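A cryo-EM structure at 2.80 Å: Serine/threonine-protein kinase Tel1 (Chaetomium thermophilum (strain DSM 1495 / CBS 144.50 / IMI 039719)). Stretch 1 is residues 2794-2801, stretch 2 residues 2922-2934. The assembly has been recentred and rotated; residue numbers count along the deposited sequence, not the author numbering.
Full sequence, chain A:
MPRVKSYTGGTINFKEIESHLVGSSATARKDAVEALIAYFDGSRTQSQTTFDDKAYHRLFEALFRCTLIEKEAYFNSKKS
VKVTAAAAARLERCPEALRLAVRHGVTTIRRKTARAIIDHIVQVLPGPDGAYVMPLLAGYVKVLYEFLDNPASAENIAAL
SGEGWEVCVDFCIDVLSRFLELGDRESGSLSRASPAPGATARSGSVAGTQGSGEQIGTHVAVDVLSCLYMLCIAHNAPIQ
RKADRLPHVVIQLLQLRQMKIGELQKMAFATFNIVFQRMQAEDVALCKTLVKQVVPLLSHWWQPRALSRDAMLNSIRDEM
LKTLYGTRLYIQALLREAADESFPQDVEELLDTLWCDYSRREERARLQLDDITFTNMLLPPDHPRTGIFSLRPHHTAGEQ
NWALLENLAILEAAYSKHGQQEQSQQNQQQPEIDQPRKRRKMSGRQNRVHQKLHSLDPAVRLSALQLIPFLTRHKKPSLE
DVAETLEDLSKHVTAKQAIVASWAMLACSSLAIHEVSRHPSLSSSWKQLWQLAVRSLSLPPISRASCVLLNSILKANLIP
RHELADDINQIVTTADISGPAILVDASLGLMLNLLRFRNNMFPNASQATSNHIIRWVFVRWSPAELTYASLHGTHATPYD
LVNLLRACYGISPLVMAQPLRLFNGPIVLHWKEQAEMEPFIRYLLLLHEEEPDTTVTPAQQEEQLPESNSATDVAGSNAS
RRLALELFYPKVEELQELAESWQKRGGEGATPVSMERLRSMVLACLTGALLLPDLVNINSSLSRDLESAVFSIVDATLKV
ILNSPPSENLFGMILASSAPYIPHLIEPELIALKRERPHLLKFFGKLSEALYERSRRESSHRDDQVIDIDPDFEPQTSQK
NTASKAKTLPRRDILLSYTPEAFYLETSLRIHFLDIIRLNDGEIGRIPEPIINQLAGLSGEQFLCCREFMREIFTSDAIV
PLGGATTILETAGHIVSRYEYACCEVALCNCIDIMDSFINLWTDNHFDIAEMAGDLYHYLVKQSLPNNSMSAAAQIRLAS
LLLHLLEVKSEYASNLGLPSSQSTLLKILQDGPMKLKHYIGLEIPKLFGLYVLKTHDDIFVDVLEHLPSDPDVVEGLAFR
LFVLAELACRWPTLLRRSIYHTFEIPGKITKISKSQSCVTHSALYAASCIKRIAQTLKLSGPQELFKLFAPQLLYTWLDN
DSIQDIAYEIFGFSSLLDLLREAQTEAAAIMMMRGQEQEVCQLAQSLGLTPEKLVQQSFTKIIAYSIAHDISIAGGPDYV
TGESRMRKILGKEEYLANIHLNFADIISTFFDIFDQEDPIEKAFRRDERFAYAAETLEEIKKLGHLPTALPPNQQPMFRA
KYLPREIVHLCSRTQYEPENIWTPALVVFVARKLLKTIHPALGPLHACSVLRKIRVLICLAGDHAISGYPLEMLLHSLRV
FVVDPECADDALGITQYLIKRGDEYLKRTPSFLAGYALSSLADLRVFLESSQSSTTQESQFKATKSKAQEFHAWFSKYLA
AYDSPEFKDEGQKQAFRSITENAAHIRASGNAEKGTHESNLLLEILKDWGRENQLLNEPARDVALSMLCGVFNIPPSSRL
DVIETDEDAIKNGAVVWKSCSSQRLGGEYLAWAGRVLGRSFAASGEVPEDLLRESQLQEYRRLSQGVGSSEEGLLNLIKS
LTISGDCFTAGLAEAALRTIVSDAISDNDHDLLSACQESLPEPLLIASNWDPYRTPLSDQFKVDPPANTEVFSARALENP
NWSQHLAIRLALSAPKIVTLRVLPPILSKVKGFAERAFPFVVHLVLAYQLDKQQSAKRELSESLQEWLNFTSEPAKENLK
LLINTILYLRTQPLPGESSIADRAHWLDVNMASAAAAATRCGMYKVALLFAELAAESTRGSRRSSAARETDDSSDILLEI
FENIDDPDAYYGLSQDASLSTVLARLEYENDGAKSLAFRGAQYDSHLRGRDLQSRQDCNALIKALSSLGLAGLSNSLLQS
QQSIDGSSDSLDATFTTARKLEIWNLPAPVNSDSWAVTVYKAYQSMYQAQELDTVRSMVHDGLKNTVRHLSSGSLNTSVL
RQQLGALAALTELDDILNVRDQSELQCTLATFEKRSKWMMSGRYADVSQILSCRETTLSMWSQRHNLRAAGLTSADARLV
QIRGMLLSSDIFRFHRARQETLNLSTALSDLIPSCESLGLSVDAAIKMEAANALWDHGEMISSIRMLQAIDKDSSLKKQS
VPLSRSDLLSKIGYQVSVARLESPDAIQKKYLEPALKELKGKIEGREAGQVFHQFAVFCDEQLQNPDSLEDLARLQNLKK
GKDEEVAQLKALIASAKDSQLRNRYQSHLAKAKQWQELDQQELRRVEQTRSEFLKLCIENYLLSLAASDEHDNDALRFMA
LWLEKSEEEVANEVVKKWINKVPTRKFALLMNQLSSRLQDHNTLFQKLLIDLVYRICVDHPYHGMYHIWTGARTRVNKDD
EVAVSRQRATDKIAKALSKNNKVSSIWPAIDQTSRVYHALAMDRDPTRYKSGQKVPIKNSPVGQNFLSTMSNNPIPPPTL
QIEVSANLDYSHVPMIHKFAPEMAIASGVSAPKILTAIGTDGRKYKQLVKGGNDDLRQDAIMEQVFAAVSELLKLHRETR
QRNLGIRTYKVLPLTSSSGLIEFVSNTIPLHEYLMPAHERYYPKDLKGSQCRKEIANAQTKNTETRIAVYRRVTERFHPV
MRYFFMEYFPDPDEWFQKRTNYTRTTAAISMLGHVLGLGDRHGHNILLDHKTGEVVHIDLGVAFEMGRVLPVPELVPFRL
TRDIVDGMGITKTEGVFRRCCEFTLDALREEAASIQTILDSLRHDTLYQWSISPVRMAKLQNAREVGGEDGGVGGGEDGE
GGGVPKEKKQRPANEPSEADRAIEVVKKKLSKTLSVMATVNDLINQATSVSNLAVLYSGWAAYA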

# COMPACT_ATOMS: atom_id res chain seq x y z
N GLU A 2794 7.89 -9.31 36.18
CA GLU A 2794 6.99 -9.94 35.22
C GLU A 2794 7.41 -9.46 33.83
O GLU A 2794 7.03 -8.36 33.41
CB GLU A 2794 5.54 -9.59 35.50
CG GLU A 2794 5.01 -10.10 36.82
CD GLU A 2794 3.63 -9.57 37.15
OE1 GLU A 2794 3.09 -8.78 36.35
OE2 GLU A 2794 3.10 -9.92 38.22
N LEU A 2795 8.16 -10.28 33.12
CA LEU A 2795 8.78 -9.89 31.86
C LEU A 2795 8.10 -10.54 30.66
O LEU A 2795 8.76 -10.89 29.68
CB LEU A 2795 10.27 -10.22 31.88
CG LEU A 2795 11.08 -9.62 33.03
CD1 LEU A 2795 12.47 -10.18 33.04
CD2 LEU A 2795 11.12 -8.11 32.94
N VAL A 2796 6.78 -10.69 30.71
CA VAL A 2796 6.02 -11.20 29.58
C VAL A 2796 5.00 -10.14 29.18
O VAL A 2796 4.53 -9.40 30.04
CB VAL A 2796 5.33 -12.53 29.91
CG1 VAL A 2796 6.32 -13.65 29.97
CG2 VAL A 2796 4.59 -12.41 31.23
N PRO A 2797 4.64 -10.03 27.90
CA PRO A 2797 3.67 -9.01 27.52
C PRO A 2797 2.25 -9.32 27.97
O PRO A 2797 1.48 -8.40 28.23
CB PRO A 2797 3.78 -8.98 25.99
CG PRO A 2797 4.31 -10.29 25.64
CD PRO A 2797 5.20 -10.72 26.73
N PHE A 2798 1.90 -10.60 28.07
CA PHE A 2798 0.58 -11.02 28.51
C PHE A 2798 0.68 -12.49 28.89
O PHE A 2798 1.72 -13.12 28.71
CB PHE A 2798 -0.48 -10.78 27.43
CG PHE A 2798 -0.03 -11.12 26.03
CD1 PHE A 2798 0.38 -10.13 25.17
CD2 PHE A 2798 -0.04 -12.42 25.58
CE1 PHE A 2798 0.77 -10.44 23.90
CE2 PHE A 2798 0.36 -12.72 24.32
CZ PHE A 2798 0.76 -11.73 23.48
N ARG A 2799 -0.41 -13.03 29.42
CA ARG A 2799 -0.46 -14.41 29.86
C ARG A 2799 -0.85 -15.31 28.70
O ARG A 2799 -1.97 -15.22 28.19
CB ARG A 2799 -1.42 -14.59 31.03
CG ARG A 2799 -1.40 -15.97 31.58
CD ARG A 2799 -2.26 -16.13 32.79
NE ARG A 2799 -2.02 -17.41 33.42
CZ ARG A 2799 -1.24 -17.58 34.47
NH1 ARG A 2799 -1.06 -18.78 34.97
NH2 ARG A 2799 -0.65 -16.56 35.02
N LEU A 2800 0.07 -16.16 28.27
CA LEU A 2800 -0.15 -17.11 27.19
C LEU A 2800 0.48 -18.44 27.54
O LEU A 2800 1.26 -19.01 26.78
CB LEU A 2800 0.40 -16.58 25.87
CG LEU A 2800 -0.20 -17.08 24.56
CD1 LEU A 2800 -1.66 -16.75 24.51
CD2 LEU A 2800 0.51 -16.43 23.41
N THR A 2801 0.19 -18.95 28.73
CA THR A 2801 0.76 -20.21 29.16
C THR A 2801 0.18 -21.37 28.34
O THR A 2801 -0.60 -21.17 27.42
CB THR A 2801 0.51 -20.41 30.65
OG1 THR A 2801 -0.88 -20.64 30.88
CG2 THR A 2801 0.92 -19.19 31.40
N ASP A 2922 6.50 -11.26 17.21
CA ASP A 2922 7.46 -11.07 18.29
C ASP A 2922 6.78 -11.18 19.65
O ASP A 2922 7.34 -11.76 20.59
CB ASP A 2922 8.14 -9.72 18.14
CG ASP A 2922 9.61 -9.77 18.50
OD1 ASP A 2922 10.14 -10.89 18.67
OD2 ASP A 2922 10.24 -8.70 18.61
N LEU A 2923 5.57 -10.64 19.78
CA LEU A 2923 4.86 -10.71 21.05
C LEU A 2923 4.51 -12.14 21.43
O LEU A 2923 4.68 -12.54 22.58
CB LEU A 2923 3.59 -9.86 20.99
CG LEU A 2923 3.77 -8.36 20.97
CD1 LEU A 2923 2.45 -7.70 20.80
CD2 LEU A 2923 4.42 -7.94 22.25
N ILE A 2924 4.01 -12.92 20.47
CA ILE A 2924 3.66 -14.30 20.78
C ILE A 2924 4.91 -15.14 20.98
O ILE A 2924 4.88 -16.14 21.69
CB ILE A 2924 2.76 -14.88 19.67
CG1 ILE A 2924 1.48 -14.07 19.56
CG2 ILE A 2924 2.38 -16.29 19.97
CD1 ILE A 2924 0.48 -14.66 18.64
N ASN A 2925 6.04 -14.75 20.40
CA ASN A 2925 7.28 -15.46 20.68
C ASN A 2925 7.74 -15.22 22.11
O ASN A 2925 8.16 -16.15 22.79
CB ASN A 2925 8.38 -15.04 19.71
CG ASN A 2925 8.32 -15.79 18.41
OD1 ASN A 2925 8.62 -15.23 17.36
ND2 ASN A 2925 7.95 -17.05 18.47
N GLN A 2926 7.69 -13.97 22.57
CA GLN A 2926 8.19 -13.70 23.91
C GLN A 2926 7.17 -14.00 24.99
O GLN A 2926 7.55 -14.07 26.16
CB GLN A 2926 8.68 -12.26 24.03
CG GLN A 2926 7.65 -11.22 23.75
CD GLN A 2926 8.21 -9.82 23.89
OE1 GLN A 2926 8.16 -9.22 24.96
NE2 GLN A 2926 8.74 -9.28 22.80
N ALA A 2927 5.91 -14.22 24.65
CA ALA A 2927 4.92 -14.59 25.65
C ALA A 2927 4.91 -16.08 25.94
O ALA A 2927 4.48 -16.47 27.02
CB ALA A 2927 3.54 -14.15 25.21
N THR A 2928 5.34 -16.91 25.00
CA THR A 2928 5.34 -18.36 25.16
C THR A 2928 6.74 -18.94 25.33
O THR A 2928 6.89 -20.16 25.33
CB THR A 2928 4.65 -19.03 23.97
OG1 THR A 2928 5.19 -18.51 22.76
CG2 THR A 2928 3.17 -18.77 23.99
N SER A 2929 7.75 -18.10 25.49
CA SER A 2929 9.12 -18.56 25.55
C SER A 2929 9.42 -19.22 26.89
O SER A 2929 9.06 -18.71 27.94
CB SER A 2929 10.07 -17.38 25.34
OG SER A 2929 11.41 -17.79 25.41
N VAL A 2930 10.09 -20.37 26.84
CA VAL A 2930 10.39 -21.11 28.06
C VAL A 2930 11.44 -20.39 28.89
O VAL A 2930 11.48 -20.53 30.11
CB VAL A 2930 10.81 -22.55 27.72
CG1 VAL A 2930 11.31 -23.27 28.94
CG2 VAL A 2930 9.64 -23.29 27.13
N SER A 2931 12.31 -19.61 28.25
CA SER A 2931 13.30 -18.86 29.01
C SER A 2931 12.73 -17.61 29.65
O SER A 2931 13.37 -17.04 30.52
CB SER A 2931 14.47 -18.49 28.10
OG SER A 2931 14.10 -17.48 27.19
N ASN A 2932 11.55 -17.17 29.23
CA ASN A 2932 10.86 -16.07 29.89
C ASN A 2932 9.89 -16.56 30.94
O ASN A 2932 9.69 -15.88 31.95
CB ASN A 2932 10.10 -15.22 28.88
CG ASN A 2932 11.00 -14.53 27.92
OD1 ASN A 2932 12.20 -14.73 27.93
ND2 ASN A 2932 10.42 -13.70 27.07
N LEU A 2933 9.26 -17.71 30.71
CA LEU A 2933 8.31 -18.25 31.66
C LEU A 2933 8.98 -18.94 32.83
O LEU A 2933 8.33 -19.13 33.86
CB LEU A 2933 7.38 -19.23 30.95
CG LEU A 2933 6.42 -18.67 29.91
CD1 LEU A 2933 5.68 -19.79 29.26
CD2 LEU A 2933 5.45 -17.72 30.54
N ALA A 2934 10.25 -19.30 32.71
CA ALA A 2934 10.92 -20.03 33.77
C ALA A 2934 11.40 -19.12 34.89
O ALA A 2934 11.64 -19.61 36.00
CB ALA A 2934 12.10 -20.81 33.22

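Residues 2794-2801 form an irregular segment without regular helix or strand. Residues 2922-2934 carry the last turns of one helix, a break at Thr2928 and Ser2929, and the start of another helix at Val2930. The segment lies against the end of the first helix and reaches the second near Asn2932. The backbones come close at Val2796 and Ala2927, whose CA atoms are 5.3 Å apart. The CA atoms of Leu2795 and Asn2932 are 6.8 Å apart. Together the two stretches bury 540 Å², and no hydrogen bond crosses between them. The contact rests on shape and on the burial of apolar surface.

Ala2927 is the centre of the fit. Its CB points toward the segment, and its small side chain lets three larger residues gather round it. Phe2798 CE2 comes to 3.6 Å from Ala2927 CB. Pro2797 CG and Leu2800 CB each lie 4.0 Å from that same Ala2927 CB. The methyl group is thus a low bump set in a pocket of proline, phenylalanine and leucine.

One turn earlier in the helix, Leu2923 extends this surface. Pro2797 CB is 3.9 Å from Leu2923 CD2, and Pro2797 CG is 3.8 Å from Leu2923 O. The proline ring therefore meets both side chain and backbone of the helix. Pro2797 CD also lies 3.8 Å from Gln2926 OE1, as the end of that glutamine comes nearer to the segment than its CB direction suggests. Phe2798 starts out sideways, but its ring reaches the helix. Phe2798 CE1 is 4.1 Å from Leu2923 CB, and the ring meets both Leu2923 and Ala2927 obliquely.

Leu2800 points toward the helix and has the largest covered area of any residue here. Leu2800 CD2 is 3.9 Å from Ile2924 CG2 and 3.6 Å from Thr2928 CG2. The leucine so fits among Ile2924, Ala2927 and Thr2928. The Thr2928 methyl also approaches the backbone, with Thr2928 CG2 3.4 Å from Leu2800 O. The threonine hydroxyl is used within its own stretch: Thr2928 OG1 donates to Ile2924 O at 2.6 Å. Arg2799, between Phe2798 and Leu2800, points away and makes no contact with the helices.

Val2796 sits where the two helices meet. Val2796 CG1 is 4.0 Å from Gln2926 O, 4.2 Å from Asn2932 CB and 4.2 Å from Leu2933 CD2. One methyl group thus touches the end of the first helix and the side chains of the second. The Leu2933 side chain starts sideways, and its end comes nearer to the valine.

The second stretch also bonds to itself here. Asn2932 ND2 donates to Gln2926 O at 3.0 Å, tying the second helix back to the first. This bond joins two of the surfaces that Val2796 CG1 touches. Ser2929 is at the N-cap position of the second helix, and Ser2929 O accepts from Leu2933 N at 3.0 Å.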